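Local coordinates for fervidolysin (Fervidobacterium pennivorans, PDB 1R6V), which degrades keratin into peptides as a subtilisin-like serine protease, allowing its bacterium to grow on native feathers, at residues V454-K458 / G459-V463; V576-P579 / L580-V584; G16-I19 / L20-E23; T624-N628 / G629-P633. The protein carries 1 engineered substitution. All blocks are in the same frame, centred on the assembly; numbering follows the deposited sequence.

Contact 1 (V454-K458 / G459-V463)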
loop_
_atom_site.group_PDB
_atom_site.type_symbol
_atom_site.label_atom_id
_atom_site.label_comp_id
_atom_site.label_asym_id
_atom_site.label_seq_id
_atom_site.Cartn_x
_atom_site.Cartn_y
_atom_site.Cartn_z
ATOM N N VAL A 454 -8.101 8.320 14.433
ATOM C CA VAL A 454 -9.375 7.785 14.948
ATOM C C VAL A 454 -9.102 7.094 16.283
ATOM O O VAL A 454 -8.229 6.238 16.361
ATOM C CB VAL A 454 -9.980 6.754 13.959
ATOM C CG1 VAL A 454 -11.386 6.323 14.418
ATOM C CG2 VAL A 454 -10.037 7.351 12.552
ATOM N N THR A 455 -9.844 7.469 17.324
ATOM C CA THR A 455 -9.655 6.885 18.654
ATOM C C THR A 455 -11.006 6.504 19.234
ATOM O O THR A 455 -12.034 6.719 18.596
ATOM C CB THR A 455 -9.022 7.887 19.635
ATOM O OG1 THR A 455 -9.871 9.036 19.745
ATOM C CG2 THR A 455 -7.650 8.326 19.156
ATOM N N ASP A 456 -10.998 5.932 20.435
ATOM C CA ASP A 456 -12.253 5.584 21.091
ATOM C C ASP A 456 -12.847 6.890 21.616
ATOM O O ASP A 456 -12.272 7.964 21.419
ATOM C CB ASP A 456 -12.040 4.559 22.225
ATOM C CG ASP A 456 -10.988 4.977 23.230
ATOM O OD1 ASP A 456 -10.565 6.146 23.242
ATOM O OD2 ASP A 456 -10.586 4.119 24.043
ATOM N N ALA A 457 -13.992 6.802 22.282
ATOM C CA ALA A 457 -14.696 7.982 22.786
ATOM C C ALA A 457 -13.879 8.975 23.610
ATOM O O ALA A 457 -13.969 10.185 23.390
ATOM C CB ALA A 457 -15.926 7.542 23.577
ATOM N N LYS A 458 -13.095 8.471 24.555
ATOM C CA LYS A 458 -12.282 9.320 25.417
ATOM C C LYS A 458 -10.922 9.629 24.815
ATOM O O LYS A 458 -10.103 10.299 25.440
ATOM C CB LYS A 458 -12.076 8.658 26.780
ATOM C CG LYS A 458 -13.345 8.461 27.581
ATOM C CD LYS A 458 -13.845 9.776 28.138
ATOM C CE LYS A 458 -15.016 9.563 29.078
ATOM N NZ LYS A 458 -15.507 10.858 29.645
ATOM N N GLY A 459 -10.677 9.135 23.608
ATOM C CA GLY A 459 -9.405 9.382 22.953
ATOM C C GLY A 459 -8.217 8.737 23.640
ATOM O O GLY A 459 -7.098 9.253 23.576
ATOM N N ASN A 460 -8.446 7.600 24.289
ATOM C CA ASN A 460 -7.380 6.899 24.979
ATOM C C ASN A 460 -6.651 5.890 24.088
ATOM O O ASN A 460 -5.447 5.710 24.217
ATOM C CB ASN A 460 -7.935 6.190 26.217
ATOM C CG ASN A 460 -8.442 7.163 27.264
ATOM O OD1 ASN A 460 -7.770 8.140 27.587
ATOM N ND2 ASN A 460 -9.626 6.894 27.806
ATOM N N PHE A 461 -7.371 5.243 23.179
ATOM C CA PHE A 461 -6.754 4.258 22.306
ATOM C C PHE A 461 -7.062 4.488 20.836
ATOM O O PHE A 461 -8.188 4.809 20.475
ATOM C CB PHE A 461 -7.222 2.847 22.681
ATOM C CG PHE A 461 -6.700 2.360 24.003
ATOM C CD1 PHE A 461 -7.427 2.554 25.173
ATOM C CD2 PHE A 461 -5.474 1.705 24.074
ATOM C CE1 PHE A 461 -6.940 2.098 26.396
ATOM C CE2 PHE A 461 -4.978 1.247 25.294
ATOM C CZ PHE A 461 -5.712 1.443 26.456
ATOM N N GLY A 462 -6.053 4.321 19.984
ATOM C CA GLY A 462 -6.291 4.475 18.563
ATOM C C GLY A 462 -7.026 3.247 18.035
ATOM O O GLY A 462 -6.816 2.130 18.523
ATOM N N VAL A 463 -7.874 3.435 17.030
ATOM C CA VAL A 463 -8.639 2.331 16.447
ATOM C C VAL A 463 -7.980 1.923 15.132
ATOM O O VAL A 463 -7.906 2.707 14.181
ATOM C CB VAL A 463 -10.110 2.741 16.158
ATOM C CG1 VAL A 463 -10.913 1.531 15.740
ATOM C CG2 VAL A 463 -10.721 3.405 17.377
HETATM O O HOH W 1 -11.304 4.535 26.600
#
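A chi1 of 53° sets CG of Asp-456 between its own backbone N and carbonyl carbon, and from there the carboxylate bends inward over the turn toward Asn-460 and Phe-461. OD1 of Asp-456 takes the N-H of Asn-460 on its syn lone pair at 2.8 Å, and a weaker but straight bond (169°) reaches it from Phe-461 N. The other oxygen, OD2, receives a hydrogen from a water that also accepts from Asn-460 ND2, and it bonds to Ser-602 besides. This OD2 lies in the plane of the Phe-461 ring at its edge, 3.7 Å from CD1, where the slightly positive ring hydrogens suit a carboxylate. Below, a type I turn runs from Asp-456 to Gly-459, closed by Gly-459 N to Asp-456 O (3.0 Å); the positive phi of Gly-459 favours glycine. Asp-456 N bonds to Phe-461 O, and Val-463 N to Val-454 O at 2.9 Å, where strand 446-455 ends and the chain turns back within the Ig-like domain. Replacing Asp-456 by alanine removes both oxygens and would probably leave the amides of Asn-460 and Phe-461 without their shared acceptor and the water without one partner. Several donors converging on this buried carboxylate would be expected to favour its charged form.

Contact 2 (V576-P579 / L580-V584)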
loop_
_atom_site.group_PDB
_atom_site.type_symbol
_atom_site.label_atom_id
_atom_site.label_comp_id
_atom_site.label_asym_id
_atom_site.label_seq_id
_atom_site.Cartn_x
_atom_site.Cartn_y
_atom_site.Cartn_z
ATOM N N VAL A 576 -17.509 -9.384 33.246
ATOM C CA VAL A 576 -16.987 -8.839 31.996
ATOM C C VAL A 576 -15.501 -9.160 32.090
ATOM O O VAL A 576 -14.802 -8.695 32.998
ATOM C CB VAL A 576 -17.218 -7.326 31.905
ATOM C CG1 VAL A 576 -16.590 -6.788 30.633
ATOM C CG2 VAL A 576 -18.709 -7.033 31.917
ATOM N N VAL A 577 -15.019 -9.966 31.158
ATOM C CA VAL A 577 -13.639 -10.411 31.212
ATOM C C VAL A 577 -12.824 -10.131 29.957
ATOM O O VAL A 577 -13.367 -9.902 28.879
ATOM C CB VAL A 577 -13.615 -11.938 31.543
ATOM C CG1 VAL A 577 -14.253 -12.731 30.418
ATOM C CG2 VAL A 577 -12.215 -12.417 31.812
ATOM N N ASP A 578 -11.506 -10.129 30.126
ATOM C CA ASP A 578 -10.591 -9.928 29.017
ATOM C C ASP A 578 -10.702 -11.212 28.185
ATOM O O ASP A 578 -10.766 -12.309 28.738
ATOM C CB ASP A 578 -9.172 -9.745 29.564
ATOM C CG ASP A 578 -8.116 -9.826 28.486
ATOM O OD1 ASP A 578 -7.321 -10.791 28.520
ATOM O OD2 ASP A 578 -8.090 -8.933 27.607
ATOM N N PRO A 579 -10.750 -11.094 26.851
ATOM C CA PRO A 579 -10.865 -12.275 25.988
ATOM C C PRO A 579 -9.736 -13.283 26.125
ATOM O O PRO A 579 -9.908 -14.457 25.806
ATOM C CB PRO A 579 -10.960 -11.688 24.579
ATOM C CG PRO A 579 -10.415 -10.299 24.716
ATOM C CD PRO A 579 -10.866 -9.853 26.070
ATOM N N LEU A 580 -8.588 -12.806 26.594
ATOM C CA LEU A 580 -7.417 -13.654 26.801
ATOM C C LEU A 580 -7.367 -14.122 28.246
ATOM O O LEU A 580 -6.408 -14.776 28.663
ATOM C CB LEU A 580 -6.132 -12.885 26.480
ATOM C CG LEU A 580 -5.762 -12.679 25.013
ATOM C CD1 LEU A 580 -6.772 -11.798 24.312
ATOM C CD2 LEU A 580 -4.375 -12.036 24.957
ATOM N N LEU A 581 -8.399 -13.774 29.008
ATOM C CA LEU A 581 -8.506 -14.152 30.415
ATOM C C LEU A 581 -7.342 -13.653 31.265
ATOM O O LEU A 581 -6.933 -14.322 32.213
ATOM C CB LEU A 581 -8.626 -15.674 30.551
ATOM C CG LEU A 581 -9.776 -16.296 29.759
ATOM C CD1 LEU A 581 -9.816 -17.801 29.970
ATOM C CD2 LEU A 581 -11.086 -15.654 30.195
ATOM N N ARG A 582 -6.821 -12.476 30.928
ATOM C CA ARG A 582 -5.712 -11.879 31.674
ATOM C C ARG A 582 -6.243 -11.279 32.979
ATOM O O ARG A 582 -5.506 -11.110 33.956
ATOM C CB ARG A 582 -5.029 -10.786 30.834
ATOM C CG ARG A 582 -4.236 -11.308 29.628
ATOM C CD ARG A 582 -3.747 -10.175 28.733
ATOM N NE ARG A 582 -4.846 -9.524 28.024
ATOM C CZ ARG A 582 -4.696 -8.573 27.109
ATOM N NH1 ARG A 582 -3.481 -8.145 26.781
ATOM N NH2 ARG A 582 -5.763 -8.062 26.503
ATOM N N GLY A 583 -7.533 -10.969 32.992
ATOM C CA GLY A 583 -8.149 -10.393 34.172
ATOM C C GLY A 583 -9.592 -10.068 33.865
ATOM O O GLY A 583 -10.081 -10.410 32.787
ATOM N N VAL A 584 -10.273 -9.418 34.802
ATOM C CA VAL A 584 -11.673 -9.049 34.613
ATOM C C VAL A 584 -11.859 -7.546 34.737
ATOM O O VAL A 584 -11.068 -6.864 35.393
ATOM C CB VAL A 584 -12.586 -9.755 35.654
ATOM C CG1 VAL A 584 -12.453 -11.269 35.523
ATOM C CG2 VAL A 584 -12.220 -9.309 37.063
#
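Arg-582 grips the carboxylate of Asp-578 side-on, with NE to OD1 and NH2 to OD2, in a two-pronged salt bridge across a tight turn. The NH2 to OD2 bond of this pair measures 2.7 Å. Both oxygens lie close to the guanidinium plane, yet the two flat groups are twisted 42° apart, and NE meets OD1 from above the carboxylate plane. The anti lone pair of Asp-578 OD1 takes the backbone N-H of Arg-582, at 3.0 Å, while Leu-580 N adds a weak bond. With CG of Asp-578 anti to its own N (chi1 168°), the acid faces the returning chain; an aspartate is short enough to accept from main chain and side chain together. Beneath it the type I turn from Asp-578 to Leu-581 closes through Leu-581 N to Asp-578 O at 2.8 Å, and Pro-579 suits the second position with its phi of -60°. Asp-578 N bonds almost straight to Gly-583 O. The apolar flank is closely packed too: CG2 of Val-577 lies 3.8 Å from Leu-581 CD2 and 3.9 Å from Val-584 CG1. By contrast, on the more open side the partly exposed Arg-582 carries Leu-580 CD2 against one guanidinium face, while its side chain also touches Gln-15 of the propeptide. The turn links strand 573-577 to strand 584-589 in the second beta-sandwich domain, with Val-577 and Pro-579 packing on Ser-606 of strand 604-610 and Leu-580 on Ala-85 of the propeptide.

Contact 3 (G16-I19 / L20-E23)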
loop_
_atom_site.group_PDB
_atom_site.type_symbol
_atom_site.label_atom_id
_atom_site.label_comp_id
_atom_site.label_asym_id
_atom_site.label_seq_id
_atom_site.Cartn_x
_atom_site.Cartn_y
_atom_site.Cartn_z
ATOM N N GLY A 16 -6.763 -1.990 25.243
ATOM C CA GLY A 16 -6.743 -1.503 23.870
ATOM C C GLY A 16 -7.391 -2.472 22.892
ATOM O O GLY A 16 -8.266 -3.253 23.275
ATOM N N TYR A 17 -6.974 -2.431 21.629
ATOM C CA TYR A 17 -7.545 -3.326 20.626
ATOM C C TYR A 17 -6.579 -4.419 20.179
ATOM O O TYR A 17 -5.382 -4.352 20.449
ATOM C CB TYR A 17 -8.051 -2.525 19.417
ATOM C CG TYR A 17 -9.137 -1.554 19.820
ATOM C CD1 TYR A 17 -8.833 -0.227 20.143
ATOM C CD2 TYR A 17 -10.450 -1.992 20.003
ATOM C CE1 TYR A 17 -9.813 0.630 20.651
ATOM C CE2 TYR A 17 -11.434 -1.142 20.512
ATOM C CZ TYR A 17 -11.108 0.160 20.837
ATOM O OH TYR A 17 -12.061 0.985 21.389
ATOM N N HIS A 18 -7.140 -5.417 19.500
ATOM C CA HIS A 18 -6.432 -6.592 18.989
ATOM C C HIS A 18 -5.260 -6.237 18.072
ATOM O O HIS A 18 -5.192 -5.139 17.518
ATOM C CB HIS A 18 -7.429 -7.472 18.227
ATOM C CG HIS A 18 -6.969 -8.879 17.999
ATOM N ND1 HIS A 18 -7.344 -9.613 16.890
ATOM C CD2 HIS A 18 -6.211 -9.708 18.756
ATOM C CE1 HIS A 18 -6.835 -10.830 16.974
ATOM N NE2 HIS A 18 -6.143 -10.912 18.096
ATOM N N ILE A 19 -4.337 -7.185 17.926
ATOM C CA ILE A 19 -3.184 -6.987 17.075
ATOM C C ILE A 19 -3.687 -6.830 15.634
ATOM O O ILE A 19 -4.677 -7.448 15.238
ATOM C CB ILE A 19 -2.217 -8.188 17.220
ATOM C CG1 ILE A 19 -1.005 -8.023 16.298
ATOM C CG2 ILE A 19 -2.950 -9.462 16.928
ATOM C CD1 ILE A 19 -1.227 -8.535 14.906
ATOM N N LEU A 20 -3.006 -5.992 14.856
ATOM C CA LEU A 20 -3.401 -5.731 13.480
ATOM C C LEU A 20 -2.860 -6.796 12.530
ATOM O O LEU A 20 -1.652 -6.873 12.292
ATOM C CB LEU A 20 -2.884 -4.351 13.064
ATOM C CG LEU A 20 -3.587 -3.620 11.911
ATOM C CD1 LEU A 20 -2.951 -2.231 11.746
ATOM C CD2 LEU A 20 -3.469 -4.409 10.634
ATOM N N PHE A 21 -3.752 -7.632 12.006
ATOM C CA PHE A 21 -3.357 -8.671 11.061
ATOM C C PHE A 21 -3.736 -8.263 9.649
ATOM O O PHE A 21 -4.829 -7.744 9.427
ATOM C CB PHE A 21 -4.062 -9.996 11.366
ATOM C CG PHE A 21 -3.479 -10.755 12.512
ATOM C CD1 PHE A 21 -4.195 -10.910 13.693
ATOM C CD2 PHE A 21 -2.239 -11.363 12.389
ATOM C CE1 PHE A 21 -3.682 -11.682 14.752
ATOM C CE2 PHE A 21 -1.713 -12.132 13.430
ATOM C CZ PHE A 21 -2.443 -12.292 14.617
ATOM N N GLY A 22 -2.838 -8.492 8.696
ATOM C CA GLY A 22 -3.139 -8.153 7.318
ATOM C C GLY A 22 -4.211 -9.083 6.776
ATOM O O GLY A 22 -4.197 -10.288 7.043
ATOM N N GLU A 23 -5.144 -8.538 6.002
ATOM C CA GLU A 23 -6.226 -9.343 5.452
ATOM C C GLU A 23 -5.711 -10.461 4.567
ATOM O O GLU A 23 -4.829 -10.252 3.735
ATOM C CB GLU A 23 -7.193 -8.464 4.650
ATOM C CG GLU A 23 -8.336 -9.260 4.016
ATOM C CD GLU A 23 -9.357 -8.392 3.296
ATOM O OE1 GLU A 23 -10.317 -8.960 2.733
ATOM O OE2 GLU A 23 -9.197 -7.160 3.293
HETATM O O HOH W 2 -6.430 -7.357 13.070
#
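From His-18 to Phe-21 the backbone is extended, and a water bridges Ile-19 O (2.8 Å) to Phe-21 N (2.9 Å). This extension lets residues two and three apart bring their side chains together. CG1 of Ile-19 lies anti to the backbone N (chi1 178°), and beyond it CD1 reaches over the middle of the Phe-21 ring. That methyl stands 3.7 Å from the centroid, 2° off the ring normal, a CH-pi contact that suits a flat aromatic face and the terminal methyl of isoleucine's longer branch. His-18 and Phe-21 form an offset edge-to-face pair, the edge of the phenyl ring turned toward the imidazole face, with centroids 5.8 Å apart and planes at 64°. Ile-19 CG2 covers part of one imidazole face, so the isoleucine touches both rings. NE2 of His-18 is hydrogen-bonded to Lys-82 O, which fixes how the imidazole is turned, while Phe-21 also meets the ring of Tyr-78. Leu-20 packs on Tyr-91, Thr-465 and Pro-484. The whole is an extended segment of the propeptide lying along strand 89-93, an edge of the four-stranded antiparallel prodomain sheet, with Leu-20 and Gly-22 both making backbone bonds to Val-92.

Contact 4 (T624-N628 / G629-P633)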
loop_
_atom_site.group_PDB
_atom_site.type_symbol
_atom_site.label_atom_id
_atom_site.label_comp_id
_atom_site.label_asym_id
_atom_site.label_seq_id
_atom_site.Cartn_x
_atom_site.Cartn_y
_atom_site.Cartn_z
ATOM N N THR A 624 -29.507 -11.778 25.441
ATOM C CA THR A 624 -29.558 -10.965 24.237
ATOM C C THR A 624 -28.565 -9.820 24.410
ATOM O O THR A 624 -28.546 -9.155 25.437
ATOM C CB THR A 624 -30.988 -10.382 24.027
ATOM O OG1 THR A 624 -31.924 -11.463 23.907
ATOM C CG2 THR A 624 -31.051 -9.512 22.770
ATOM N N VAL A 625 -27.711 -9.627 23.415
ATOM C CA VAL A 625 -26.762 -8.523 23.444
ATOM C C VAL A 625 -27.339 -7.509 22.468
ATOM O O VAL A 625 -27.766 -7.876 21.371
ATOM C CB VAL A 625 -25.347 -8.960 22.949
ATOM C CG1 VAL A 625 -24.551 -7.744 22.461
ATOM C CG2 VAL A 625 -24.581 -9.633 24.075
ATOM N N THR A 626 -27.400 -6.250 22.879
ATOM C CA THR A 626 -27.877 -5.199 21.992
ATOM C C THR A 626 -26.627 -4.362 21.755
ATOM O O THR A 626 -26.149 -3.666 22.643
ATOM C CB THR A 626 -28.986 -4.340 22.633
ATOM O OG1 THR A 626 -30.088 -5.180 23.003
ATOM C CG2 THR A 626 -29.487 -3.305 21.623
ATOM N N LEU A 627 -26.098 -4.464 20.544
ATOM C CA LEU A 627 -24.869 -3.774 20.173
ATOM C C LEU A 627 -25.144 -2.697 19.136
ATOM O O LEU A 627 -25.505 -3.003 18.007
ATOM C CB LEU A 627 -23.902 -4.805 19.604
ATOM C CG LEU A 627 -22.546 -4.322 19.094
ATOM C CD1 LEU A 627 -21.757 -3.622 20.219
ATOM C CD2 LEU A 627 -21.805 -5.546 18.582
ATOM N N ASN A 628 -24.959 -1.444 19.521
ATOM C CA ASN A 628 -25.224 -0.340 18.608
ATOM C C ASN A 628 -26.632 -0.446 18.017
ATOM O O ASN A 628 -26.862 -0.157 16.839
ATOM C CB ASN A 628 -24.151 -0.298 17.512
ATOM C CG ASN A 628 -22.773 -0.021 18.087
ATOM O OD1 ASN A 628 -22.619 0.863 18.924
ATOM N ND2 ASN A 628 -21.771 -0.779 17.653
ATOM N N GLY A 629 -27.566 -0.887 18.860
ATOM C CA GLY A 629 -28.956 -1.019 18.454
ATOM C C GLY A 629 -29.392 -2.347 17.870
ATOM O O GLY A 629 -30.585 -2.601 17.704
ATOM N N GLU A 630 -28.438 -3.213 17.563
ATOM C CA GLU A 630 -28.771 -4.490 16.972
ATOM C C GLU A 630 -28.853 -5.597 18.014
ATOM O O GLU A 630 -27.946 -5.750 18.829
ATOM C CB GLU A 630 -27.726 -4.846 15.923
ATOM C CG GLU A 630 -28.057 -6.076 15.132
ATOM C CD GLU A 630 -27.042 -6.339 14.046
ATOM O OE1 GLU A 630 -26.788 -5.415 13.238
ATOM O OE2 GLU A 630 -26.502 -7.466 14.004
ATOM N N ASP A 631 -29.947 -6.356 17.999
ATOM C CA ASP A 631 -30.078 -7.451 18.951
ATOM C C ASP A 631 -29.376 -8.687 18.422
ATOM O O ASP A 631 -29.572 -9.088 17.275
ATOM C CB ASP A 631 -31.547 -7.801 19.225
ATOM C CG ASP A 631 -32.262 -6.751 20.043
ATOM O OD1 ASP A 631 -31.599 -5.973 20.766
ATOM O OD2 ASP A 631 -33.508 -6.724 19.978
ATOM N N ILE A 632 -28.568 -9.293 19.284
ATOM C CA ILE A 632 -27.812 -10.487 18.950
ATOM C C ILE A 632 -27.976 -11.535 20.049
ATOM O O ILE A 632 -27.633 -11.287 21.202
ATOM C CB ILE A 632 -26.313 -10.178 18.841
ATOM C CG1 ILE A 632 -26.089 -9.046 17.831
ATOM C CG2 ILE A 632 -25.562 -11.439 18.416
ATOM C CD1 ILE A 632 -24.637 -8.613 17.695
ATOM N N PRO A 633 -28.510 -12.712 19.704
ATOM C CA PRO A 633 -28.689 -13.771 20.703
ATOM C C PRO A 633 -27.316 -14.342 21.117
ATOM O O PRO A 633 -26.423 -14.498 20.279
ATOM C CB PRO A 633 -29.540 -14.801 19.963
ATOM C CG PRO A 633 -29.071 -14.653 18.536
ATOM C CD PRO A 633 -28.972 -13.145 18.371
HETATM O O HOH W 3 -27.032 -0.933 21.971
#
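A beta hairpin with a two-residue loop, a type I' turn from Leu-627 to Glu-630, joins strand 619-627 to strand 630-638, and across it Thr-626 faces Asp-631. The hydroxyl OG1 of Thr-626 donates to Asp-631 OD1 at 2.8 Å, meeting that oxygen nearly along its C-O bond. The two side chains lie alongside each other and point the same way from a non-hydrogen-bonded pair, where the two backbones make no hydrogen bond to each other. With chi1 at -58°, OG1 of Thr-626 sits beside its backbone N, while CG2 also lies 3.5 Å from Asp-631 OD1. A valine in place of Thr-626 would probably keep the beta-branched bulk but leave Asp-631 OD1 without this donor and its carboxylate freer to turn. On the same face CG2 of Thr-624 touches Asp-631 CB at 4.0 Å. The hairpin forms one edge of an antiparallel sheet in the second beta-sandwich domain, with strand 630-638 outermost and strand 558-562 on the far side of strand 619-627. Its other face carries Val-625, Leu-627 and Ile-632, and all three pack on Trp-666; Leu-627 CD2 approaches Ile-632 CD1 at 4.3 Å. Val-625 and Ile-632 exchange two backbone bonds, of which Ile-632 N to Val-625 O is 2.6 Å. At the turn Glu-630 N reaches Leu-627 O at 3.0 Å. Asn-628 and Gly-629 suit the positive phi angles there (53° and 90°), and the amide of Asn-628 bonds to Ala-531 O through ND2 and to Thr-557 N through OD1.

In the fold
Along the chain the order is contact 3, in the propeptide, then contact 1, in the Ig-like domain, then contacts 2 and 4, both in the second beta-sandwich domain. Contacts 1 and 3 are the pair that touch: Phe-461 packs on Gly-16 and Tyr-17, with centres about 15 Å apart. Contact 2 lies about 18 Å from contact 3 between centres, their nearest atoms about 6 Å apart. Contacts 2 and 4 belong to different sheets of one domain, centres about 21 Å apart. Strand 666-669 connects several of them, since Phe-669 meets Asp-456, Val-463 and Tyr-17 while Trp-666 packs on contact 4. All four contacts lie away from the annotated catalytic and calcium sites; at contact 3 the propeptide segment touches both sandwich domains.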